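Local coordinates for protein beta-gamma-crystallin (Geodia cydonium, PDB 4IAU) that is of unknown function but binds calcium and belongs to the beta/gamma-crystallin family of Greek key proteins, at residues S2-S11 and D28-W39. Numbering follows the deposited sequence.
Sequences STAKVTLVTS and DFARVRVTKGMW. With GOL (glycerol), chain F.
With Val6 chi1 at 61°, CG1 sits between the backbone N and the carbonyl carbon and faces Trp39, whose CG lies anti to its carbonyl carbon (chi1 -68°). Strands 5-9 and 31-36 are antiparallel neighbours in a beta/gamma-crystallin Greek key sheet, their axes 4.6 Å apart at closest approach and their directions 163° apart. A CH-pi contact is supported by Val6 CG1 standing 3.5 Å from the centroid of the six-membered Trp39 ring, almost on its normal. Val6 CG2 turns to Val32 CG2, 3.6 Å away. Farther along, Leu8 CB lies 3.6 Å from the Phe29 ring centroid, over one face but offset toward the rim. Phe18 of strand 15-18 touches Val6 and Leu8, and Phe76 of strand 75-78 touches Leu8 and Trp39. One classic beta bulge, Thr35 and Lys36 donating N-H to Lys5 O, shifts the register between Lys5 and Val6; a second, Ala30 and Arg31 on Val9 O, lies at the ladder's end. A leucine in place of Trp39 would probably leave Val6 CG1 without its aromatic face and Lys36 O with one donor fewer. Lys36 O, nearly in the indole plane, accepts Trp39 NE1 at 3.3 Å and Lys5 N at 2.8 Å.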
loop_
_atom_site.group_PDB
_atom_site.type_symbol
_atom_site.label_atom_id
_atom_site.label_comp_id
_atom_site.label_asym_id
_atom_site.label_seq_id
_atom_site.Cartn_x
_atom_site.Cartn_y
_atom_site.Cartn_z
ATOM N N SER A 2 -13.909 9.164 10.511
ATOM C CA SER A 2 -13.082 8.255 9.757
ATOM C C SER A 2 -12.012 9.039 9.040
ATOM O O SER A 2 -12.307 10.110 8.508
ATOM C CB SER A 2 -13.879 7.493 8.682
ATOM O OG SER A 2 -14.506 8.458 7.838
ATOM N N THR A 3 -10.828 8.477 8.991
ATOM C CA THR A 3 -9.699 9.063 8.313
ATOM C C THR A 3 -9.526 8.600 6.857
ATOM O O THR A 3 -8.946 9.340 6.014
ATOM C CB THR A 3 -8.413 8.769 9.119
ATOM O OG1 THR A 3 -8.676 9.223 10.457
ATOM C CG2 THR A 3 -7.399 9.713 8.584
ATOM N N ALA A 4 -9.983 7.439 6.513
ATOM C CA ALA A 4 -10.031 6.949 5.122
ATOM C C ALA A 4 -11.422 6.389 4.886
ATOM O O ALA A 4 -12.010 5.779 5.780
ATOM C CB ALA A 4 -8.967 5.896 4.899
ATOM N N LYS A 5 -11.935 6.578 3.658
ATOM C CA LYS A 5 -13.290 6.141 3.361
ATOM C C LYS A 5 -13.423 5.879 1.873
ATOM O O LYS A 5 -12.939 6.677 1.054
ATOM C CB LYS A 5 -14.301 7.162 3.868
ATOM C CG LYS A 5 -15.708 6.649 3.973
ATOM C CD LYS A 5 -16.634 7.715 4.597
ATOM C CE LYS A 5 -18.029 7.146 4.752
ATOM N NZ LYS A 5 -18.898 8.238 5.342
ATOM N N VAL A 6 -14.095 4.805 1.524
ATOM C CA VAL A 6 -14.376 4.461 0.144
ATOM C C VAL A 6 -15.804 3.923 0.044
ATOM O O VAL A 6 -16.249 3.179 0.890
ATOM C CB VAL A 6 -13.327 3.478 -0.429
ATOM C CG1 VAL A 6 -13.314 2.155 0.344
ATOM C CG2 VAL A 6 -13.548 3.238 -1.910
ATOM N N THR A 7 -16.469 4.301 -1.040
ATOM C CA THR A 7 -17.748 3.756 -1.399
ATOM C C THR A 7 -17.554 2.755 -2.545
ATOM O O THR A 7 -16.871 3.049 -3.525
ATOM C CB THR A 7 -18.698 4.855 -1.905
ATOM O OG1 THR A 7 -18.945 5.782 -0.850
ATOM C CG2 THR A 7 -20.037 4.277 -2.417
ATOM N N LEU A 8 -18.157 1.579 -2.398
ATOM C CA LEU A 8 -18.133 0.540 -3.400
ATOM C C LEU A 8 -19.559 0.168 -3.744
ATOM O O LEU A 8 -20.445 0.146 -2.901
ATOM C CB LEU A 8 -17.377 -0.715 -2.927
ATOM C CG LEU A 8 -15.869 -0.504 -2.691
ATOM C CD1 LEU A 8 -15.272 -1.687 -1.995
ATOM C CD2 LEU A 8 -15.195 -0.230 -3.985
ATOM N N VAL A 9 -19.798 -0.079 -5.042
ATOM C CA VAL A 9 -21.135 -0.352 -5.560
ATOM C C VAL A 9 -21.096 -1.625 -6.399
ATOM O O VAL A 9 -20.197 -1.841 -7.213
ATOM C CB VAL A 9 -21.652 0.837 -6.395
ATOM C CG1 VAL A 9 -23.112 0.616 -6.769
ATOM C CG2 VAL A 9 -21.485 2.151 -5.681
ATOM N N THR A 10 -22.084 -2.504 -6.179
ATOM C CA THR A 10 -22.233 -3.728 -6.936
ATOM C C THR A 10 -22.796 -3.440 -8.309
ATOM O O THR A 10 -23.402 -2.409 -8.550
ATOM C CB THR A 10 -23.120 -4.748 -6.208
ATOM O OG1 THR A 10 -24.433 -4.238 -6.266
ATOM C CG2 THR A 10 -22.677 -5.000 -4.807
ATOM N N SER A 11 -22.701 -4.434 -9.199
ATOM C CA SER A 11 -23.298 -4.285 -10.523
ATOM C C SER A 11 -24.805 -4.107 -10.404
ATOM O O SER A 11 -25.420 -3.515 -11.277
ATOM C CB SER A 11 -22.990 -5.513 -11.385
ATOM O OG SER A 11 -23.537 -6.677 -10.841
ATOM N N ASP A 28 -19.323 -8.971 -4.391
ATOM C CA ASP A 28 -18.619 -8.586 -5.607
ATOM C C ASP A 28 -18.963 -7.142 -5.936
ATOM O O ASP A 28 -20.125 -6.817 -6.239
ATOM C CB ASP A 28 -18.988 -9.467 -6.771
ATOM C CG ASP A 28 -18.491 -10.891 -6.696
ATOM O OD1 ASP A 28 -17.655 -11.208 -5.866
ATOM O OD2 ASP A 28 -18.949 -11.693 -7.530
ATOM N N PHE A 29 -17.975 -6.250 -5.889
ATOM C CA PHE A 29 -18.154 -4.857 -6.226
ATOM C C PHE A 29 -17.643 -4.551 -7.620
ATOM O O PHE A 29 -16.641 -5.154 -8.068
ATOM C CB PHE A 29 -17.492 -3.982 -5.176
ATOM C CG PHE A 29 -18.145 -4.020 -3.798
ATOM C CD1 PHE A 29 -19.390 -3.429 -3.605
ATOM C CD2 PHE A 29 -17.537 -4.606 -2.704
ATOM C CE1 PHE A 29 -19.996 -3.430 -2.373
ATOM C CE2 PHE A 29 -18.122 -4.563 -1.486
ATOM C CZ PHE A 29 -19.355 -3.987 -1.289
ATOM N N ALA A 30 -18.286 -3.608 -8.271
ATOM C CA ALA A 30 -17.984 -3.240 -9.657
ATOM C C ALA A 30 -17.540 -1.776 -9.814
ATOM O O ALA A 30 -16.848 -1.495 -10.800
ATOM C CB ALA A 30 -19.188 -3.506 -10.528
ATOM N N ARG A 31 -17.970 -0.871 -8.963
ATOM C CA ARG A 31 -17.667 0.561 -9.098
ATOM C C ARG A 31 -17.191 1.087 -7.757
ATOM O O ARG A 31 -17.487 0.529 -6.698
ATOM C CB ARG A 31 -18.876 1.352 -9.615
ATOM C CG ARG A 31 -19.271 0.943 -11.015
ATOM C CD ARG A 31 -20.262 1.926 -11.691
ATOM N NE ARG A 31 -21.482 1.926 -11.046
ATOM C CZ ARG A 31 -22.378 2.897 -11.041
ATOM N NH1 ARG A 31 -22.178 4.086 -11.589
ATOM N NH2 ARG A 31 -23.466 2.640 -10.357
ATOM N N VAL A 32 -16.449 2.191 -7.839
ATOM C CA VAL A 32 -15.725 2.714 -6.675
ATOM C C VAL A 32 -15.709 4.229 -6.693
ATOM O O VAL A 32 -15.594 4.859 -7.758
ATOM C CB VAL A 32 -14.282 2.164 -6.702
ATOM C CG1 VAL A 32 -13.524 2.551 -7.971
ATOM C CG2 VAL A 32 -13.494 2.580 -5.440
ATOM N N ARG A 33 -15.712 4.817 -5.502
ATOM C CA ARG A 33 -15.384 6.214 -5.283
ATOM C C ARG A 33 -14.665 6.339 -3.935
ATOM O O ARG A 33 -15.285 6.176 -2.897
ATOM C CB ARG A 33 -16.595 7.121 -5.291
ATOM C CG ARG A 33 -16.268 8.584 -5.102
ATOM C CD ARG A 33 -17.491 9.432 -5.085
ATOM N NE ARG A 33 -17.208 10.778 -4.627
ATOM C CZ ARG A 33 -18.131 11.709 -4.447
ATOM N NH1 ARG A 33 -19.398 11.434 -4.744
ATOM N NH2 ARG A 33 -17.723 12.874 -3.948
ATOM N N VAL A 34 -13.351 6.624 -3.983
ATOM C CA VAL A 34 -12.626 6.964 -2.769
ATOM C C VAL A 34 -13.018 8.380 -2.356
ATOM O O VAL A 34 -12.837 9.322 -3.139
ATOM C CB VAL A 34 -11.109 6.888 -2.976
ATOM C CG1 VAL A 34 -10.399 7.428 -1.756
ATOM C CG2 VAL A 34 -10.676 5.466 -3.261
ATOM N N THR A 35 -13.580 8.531 -1.166
ATOM C CA THR A 35 -14.002 9.854 -0.688
ATOM C C THR A 35 -12.994 10.454 0.292
ATOM O O THR A 35 -12.943 11.689 0.369
ATOM C CB THR A 35 -15.396 9.775 -0.099
ATOM O OG1 THR A 35 -15.397 8.869 0.982
ATOM C CG2 THR A 35 -16.396 9.366 -1.181
ATOM N N LYS A 36 -12.203 9.647 0.975
ATOM C CA LYS A 36 -11.159 10.141 1.864
ATOM C C LYS A 36 -9.982 9.176 1.814
ATOM O O LYS A 36 -10.130 7.975 1.960
ATOM C CB LYS A 36 -11.593 10.252 3.326
ATOM C CG LYS A 36 -12.795 11.117 3.598
ATOM C CD LYS A 36 -13.137 11.044 5.127
ATOM C CE LYS A 36 -14.357 11.802 5.416
ATOM N NZ LYS A 36 -14.616 11.521 6.879
ATOM N N GLY A 37 -8.791 9.736 1.657
ATOM C CA GLY A 37 -7.563 8.970 1.774
ATOM C C GLY A 37 -7.131 8.375 0.443
ATOM O O GLY A 37 -7.383 8.911 -0.635
HETATM N N MSE A 38 -6.402 7.259 0.531
HETATM C CA MSE A 38 -5.869 6.544 -0.612
HETATM C C MSE A 38 -6.064 5.051 -0.340
HETATM O O MSE A 38 -5.793 4.606 0.776
HETATM C CB MSE A 38 -4.388 6.830 -0.806
HETATM C CG MSE A 38 -4.101 8.244 -1.203
HETATM SE SE MSE A 38 -2.190 8.465 -1.591
HETATM C CE MSE A 38 -1.746 6.599 -1.676
ATOM N N TRP A 39 -6.527 4.311 -1.330
ATOM C CA TRP A 39 -6.837 2.928 -1.151
ATOM C C TRP A 39 -6.187 2.068 -2.234
ATOM O O TRP A 39 -6.024 2.505 -3.359
ATOM C CB TRP A 39 -8.361 2.692 -1.187
ATOM C CG TRP A 39 -9.086 3.275 -0.019
ATOM C CD1 TRP A 39 -9.309 4.599 0.238
ATOM C CD2 TRP A 39 -9.658 2.557 1.069
ATOM N NE1 TRP A 39 -10.009 4.745 1.420
ATOM C CE2 TRP A 39 -10.242 3.505 1.943
ATOM C CE3 TRP A 39 -9.789 1.181 1.379
ATOM C CZ2 TRP A 39 -10.914 3.119 3.121
ATOM C CZ3 TRP A 39 -10.447 0.795 2.543
ATOM C CH2 TRP A 39 -10.997 1.779 3.398
HETATM C C1 GOL F . -18.328 9.391 8.027
HETATM O O1 GOL F . -17.343 8.310 8.215
HETATM C C2 GOL F . -17.463 10.607 8.081
HETATM O O2 GOL F . -16.175 9.983 8.059
HETATM C C3 GOL F . -17.611 11.681 7.044
HETATM O O3 GOL F . -17.458 11.265 5.625
HETATM O O HOH W 1 -17.478 7.156 1.132
HETATM O O HOH W 2 -23.519 -0.203 -10.249
HETATM O O HOH W 3 -21.027 -6.635 -8.768
#